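Local coordinates for kinesin-like protein Nod (Drosophila melanogaster, PDB 3DC4) that binds and hydrolyses ATP and binds microtubule plus ends as a kinesin-family protein needed for segregation of non-exchange chromosomes in meiosis, at residues D166-T171 / T185-H190; Y153-E158 / T225-S230. All blocks are in the same frame, centred on the assembly; numbering follows the deposited sequence.

Contact 1 (D166-T171 / T185-H190); sequences DLLGST and TCLPLH
Asp166 turns its carboxylate toward Thr185 with CG anti to the backbone N (chi1 -169°), while Leu168, its CG beside the backbone N (chi1 -62°), reaches toward the CD1 methyl of Leu187. The loop 166-171 opens as a type I beta turn from Asp166 to Gly169, and an Asx turn is built into it: Leu168 N donates to Asp166 OD1 over 3.1 Å, from above the carboxylate plane. The carboxylate thus braces the turn and at the same time faces the returning segment. Its other oxygen, Asp166 OD2, accepts from Thr185 N at 2.9 Å, although the modelled places of this oxygen and of the threonine methyl CG2 are both doubtful because the two crowd each other. A water bridges the same two residues, lying 2.7 Å from Asp166 OD1 and 2.8 Å from Thr185 O. An alanine at Asp166 would probably leave Leu168 N and Thr185 N without the carboxylate and weaken the turn's hold on the 185-190 segment.

Beside this polar site, Leu168 and Leu187 form an apolar pair. Both also pack on Ile198 of helix 192-204, so the loop and strand 187-188 of the motor domain are both packed against that helix. Leu187 meets Leu168 with CD1, the two side chains crossing obliquely, and Leu168 CD2 comes to 3.7 Å from Leu187 CD1.

Contact 2 (Y153-E158 / T225-S230); sequences YASFIE and TIHVKS
The imidazole of His227 turns its edge to strand 151-160, where it meets Tyr153 O, Ser155 N and Ser155 OG, the last 3.7 Å from His227 CD2 and, more importantly, hydrogen-bonded to His227 NE2 at 2.8 Å. Either atom could be the donor in that bond. On one face of the imidazole lies the methyl CG2 of Thr225 from its own strand, 3.3 Å above the plane and offset toward the rim. The Tyr153 ring has His227 O near its plane at one edge. The Lys229 and Tyr153 side chains cross at about a right angle, Lys229 CD lying obliquely to the ring, 4.0 Å from Tyr153 CE1. The ammonium NZ of Lys229 is too far from the ring for more than a weak cation-pi attraction.

Ser155 OG lies between the backbone N and the carbonyl carbon (chi1 57°), which puts it within bonding distance of His227 NE2. It is also held by a water 2.7 Å away, and that water donates to Thr225 OG1, which is bonded as well to Asn238 OD1. These buried polar groups are satisfied partly by each other and partly by the water, Asn238 and His234, whose NE2 is bonded to His227 ND1.

The strands are antiparallel, their axes 4.6 Å apart at closest and twisted to 146°. Tyr153 with His227 and Ser155 with Thr225 are hydrogen-bonded pairs, each joined by two backbone bonds; the shortest is His227 N to Tyr153 O, 2.7 Å. Between them Ala154 and Ile226 form a non-hydrogen-bonded pair whose side chains project to the other face of the sheet. There Ile226 packs on helix 127-141, while strand 234-241 flanks strand 220-229 on the side away from strand 151-160.

Strand 151-160 joins the two contacts, whose centres are 8 Å apart. One edge of it pairs with 220-229 in contact 2; its other edge receives the segments of contact 1, through Leu187 N to Ala154 O at 2.8 Å and Leu167 N to Phe156 O at 3.0 Å, both probably hydrogen bonds. Leu168 CD1 also packs 3.5 Å from Phe156 N. Along the chain contact 1 is nested inside the loop that contact 2 closes. Neither borders the ADP pocket: through strand 234-241 the sheet continues to strand 96-101, which leads into the P-loop with Lys108 and Ser109. Contact 2 lies within that central sheet, contact 1 beside strand 151-160.

Contact 1 (D166-T171 / T185-H190)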
# COMPACT_ATOMS: atom_id res chain seq x y z
N ASP A 166 9.31 15.30 -0.46
CA ASP A 166 10.06 14.47 -1.39
C ASP A 166 11.35 14.03 -0.71
O ASP A 166 12.29 14.81 -0.59
CB ASP A 166 10.39 15.28 -2.65
CG ASP A 166 10.93 14.42 -3.77
OD1 ASP A 166 11.38 13.28 -3.50
OD2 ASP A 166 10.93 14.90 -4.92
N LEU A 167 11.38 12.78 -0.26
CA LEU A 167 12.54 12.23 0.44
C LEU A 167 13.75 11.89 -0.42
O LEU A 167 14.79 11.50 0.11
CB LEU A 167 12.13 10.99 1.23
CG LEU A 167 11.48 11.20 2.61
CD1 LEU A 167 10.39 12.24 2.53
CD2 LEU A 167 10.95 9.88 3.13
N LEU A 168 13.63 12.03 -1.73
CA LEU A 168 14.74 11.72 -2.63
C LEU A 168 15.29 12.97 -3.33
O LEU A 168 16.21 12.87 -4.14
CB LEU A 168 14.30 10.67 -3.67
CG LEU A 168 13.86 9.30 -3.14
CD1 LEU A 168 13.31 8.45 -4.29
CD2 LEU A 168 15.04 8.59 -2.48
N GLY A 169 14.73 14.13 -3.00
CA GLY A 169 15.19 15.37 -3.61
C GLY A 169 16.23 16.07 -2.76
O GLY A 169 16.72 15.50 -1.78
N SER A 170 16.57 17.30 -3.13
CA SER A 170 17.56 18.09 -2.41
C SER A 170 16.97 18.80 -1.19
O SER A 170 17.70 19.26 -0.31
CB SER A 170 18.19 19.13 -3.34
OG SER A 170 18.94 18.51 -4.37
N THR A 171 15.65 18.88 -1.16
CA THR A 171 14.96 19.54 -0.05
C THR A 171 13.92 18.61 0.56
O THR A 171 12.72 18.87 0.48
CB THR A 171 14.28 20.84 -0.51
OG1 THR A 171 13.43 20.57 -1.62
CG2 THR A 171 15.32 21.87 -0.92
N THR A 185 11.08 13.67 -7.54
CA THR A 185 12.17 12.84 -8.02
C THR A 185 11.98 11.33 -8.06
O THR A 185 11.63 10.69 -7.06
CB THR A 185 13.48 13.17 -7.25
OG1 THR A 185 14.38 12.07 -7.31
CG2 THR A 185 13.17 13.51 -5.81
N CYS A 186 12.21 10.77 -9.24
CA CYS A 186 12.12 9.33 -9.47
C CYS A 186 13.54 8.87 -9.75
O CYS A 186 14.14 9.28 -10.75
CB CYS A 186 11.23 9.04 -10.69
SG CYS A 186 9.50 9.51 -10.49
N LEU A 187 14.10 8.04 -8.88
CA LEU A 187 15.46 7.56 -9.08
C LEU A 187 15.44 6.23 -9.82
O LEU A 187 14.59 5.38 -9.59
CB LEU A 187 16.19 7.41 -7.73
CG LEU A 187 16.33 8.68 -6.89
CD1 LEU A 187 17.05 8.35 -5.58
CD2 LEU A 187 17.12 9.73 -7.67
N PRO A 188 16.40 6.04 -10.75
CA PRO A 188 16.52 4.82 -11.55
C PRO A 188 16.65 3.53 -10.74
O PRO A 188 17.25 3.51 -9.67
CB PRO A 188 17.77 5.08 -12.39
CG PRO A 188 17.75 6.57 -12.55
CD PRO A 188 17.40 7.03 -11.16
N LEU A 189 16.06 2.45 -11.25
CA LEU A 189 16.16 1.15 -10.59
C LEU A 189 16.58 0.11 -11.62
O LEU A 189 15.92 -0.08 -12.64
CB LEU A 189 14.82 0.73 -9.98
CG LEU A 189 14.33 1.52 -8.76
CD1 LEU A 189 13.11 0.83 -8.18
CD2 LEU A 189 15.44 1.61 -7.72
N HIS A 190 17.70 -0.55 -11.34
CA HIS A 190 18.22 -1.58 -12.24
C HIS A 190 18.45 -2.89 -11.48
O HIS A 190 18.62 -3.94 -12.09
CB HIS A 190 19.54 -1.11 -12.86
CG HIS A 190 19.39 0.08 -13.76
ND1 HIS A 190 18.81 0.01 -15.00
CD2 HIS A 190 19.73 1.38 -13.57
CE1 HIS A 190 18.80 1.21 -15.55
NE2 HIS A 190 19.35 2.06 -14.70
O HOH W 1 10.59 10.86 -4.46

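Contact 2 (Y153-E158 / T225-S230)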
# COMPACT_ATOMS: atom_id res chain seq x y z
N TYR A 153 11.70 3.11 -12.09
CA TYR A 153 12.15 4.14 -11.16
C TYR A 153 11.43 3.98 -9.83
O TYR A 153 10.49 3.20 -9.71
CB TYR A 153 11.85 5.54 -11.70
CG TYR A 153 12.40 5.82 -13.08
CD1 TYR A 153 11.74 5.35 -14.23
CD2 TYR A 153 13.58 6.54 -13.24
CE1 TYR A 153 12.25 5.61 -15.50
CE2 TYR A 153 14.10 6.80 -14.50
CZ TYR A 153 13.43 6.33 -15.63
OH TYR A 153 13.97 6.56 -16.88
N ALA A 154 11.89 4.72 -8.83
CA ALA A 154 11.28 4.69 -7.51
C ALA A 154 11.23 6.11 -6.97
O ALA A 154 12.16 6.89 -7.17
CB ALA A 154 12.09 3.80 -6.57
N SER A 155 10.13 6.44 -6.31
CA SER A 155 9.96 7.73 -5.66
C SER A 155 9.64 7.40 -4.21
O SER A 155 9.11 6.33 -3.92
CB SER A 155 8.85 8.57 -6.31
OG SER A 155 7.59 7.92 -6.32
N PHE A 156 10.00 8.29 -3.29
CA PHE A 156 9.76 8.09 -1.86
C PHE A 156 9.20 9.38 -1.30
O PHE A 156 9.91 10.38 -1.15
CB PHE A 156 11.06 7.72 -1.14
CG PHE A 156 10.87 7.07 0.22
CD1 PHE A 156 9.74 7.33 0.99
CD2 PHE A 156 11.85 6.22 0.73
CE1 PHE A 156 9.58 6.76 2.26
CE2 PHE A 156 11.70 5.64 2.00
CZ PHE A 156 10.57 5.91 2.76
N ILE A 157 7.91 9.36 -0.99
CA ILE A 157 7.23 10.52 -0.46
C ILE A 157 6.75 10.25 0.97
O ILE A 157 6.32 9.15 1.29
CB ILE A 157 6.01 10.88 -1.34
CG1 ILE A 157 6.49 11.35 -2.71
CG2 ILE A 157 5.16 11.95 -0.67
CD1 ILE A 157 5.39 11.46 -3.73
N GLU A 158 6.86 11.27 1.81
CA GLU A 158 6.42 11.18 3.19
C GLU A 158 5.37 12.26 3.42
O GLU A 158 5.50 13.37 2.92
CB GLU A 158 7.61 11.41 4.15
CG GLU A 158 7.21 11.66 5.60
CD GLU A 158 8.41 11.88 6.51
OE1 GLU A 158 9.36 12.57 6.08
OE2 GLU A 158 8.39 11.39 7.66
N THR A 225 6.89 4.45 -4.43
CA THR A 225 6.28 4.07 -5.69
C THR A 225 7.27 3.55 -6.71
O THR A 225 8.29 4.19 -6.98
CB THR A 225 5.52 5.25 -6.30
OG1 THR A 225 4.44 5.61 -5.44
CG2 THR A 225 4.97 4.89 -7.67
N ILE A 226 6.95 2.38 -7.25
CA ILE A 226 7.76 1.78 -8.29
C ILE A 226 7.09 2.24 -9.58
O ILE A 226 5.92 1.94 -9.82
CB ILE A 226 7.72 0.24 -8.21
CG1 ILE A 226 8.48 -0.22 -6.96
CG2 ILE A 226 8.33 -0.37 -9.47
CD1 ILE A 226 8.52 -1.73 -6.78
N HIS A 227 7.83 3.01 -10.38
CA HIS A 227 7.32 3.54 -11.64
C HIS A 227 7.82 2.73 -12.82
O HIS A 227 9.01 2.42 -12.92
CB HIS A 227 7.78 4.99 -11.83
CG HIS A 227 7.32 5.93 -10.75
ND1 HIS A 227 6.24 6.77 -10.91
CD2 HIS A 227 7.82 6.17 -9.52
CE1 HIS A 227 6.09 7.49 -9.81
NE2 HIS A 227 7.03 7.15 -8.95
N VAL A 228 6.90 2.38 -13.70
CA VAL A 228 7.19 1.63 -14.92
C VAL A 228 6.89 2.62 -16.04
O VAL A 228 5.73 2.97 -16.27
CB VAL A 228 6.27 0.39 -15.03
CG1 VAL A 228 6.47 -0.31 -16.36
CG2 VAL A 228 6.58 -0.58 -13.89
N LYS A 229 7.94 3.07 -16.71
CA LYS A 229 7.81 4.07 -17.77
C LYS A 229 8.27 3.63 -19.16
O LYS A 229 9.32 3.00 -19.31
CB LYS A 229 8.58 5.34 -17.39
CG LYS A 229 8.01 6.11 -16.21
CD LYS A 229 8.74 7.45 -16.06
CE LYS A 229 8.04 8.37 -15.06
NZ LYS A 229 8.77 9.66 -14.95
N SER A 230 7.48 3.99 -20.16
CA SER A 230 7.79 3.71 -21.56
C SER A 230 7.51 5.02 -22.27
O SER A 230 6.97 5.95 -21.67
CB SER A 230 6.89 2.62 -22.14
OG SER A 230 5.64 3.16 -22.55
O HOH W 2 5.96 7.82 -4.15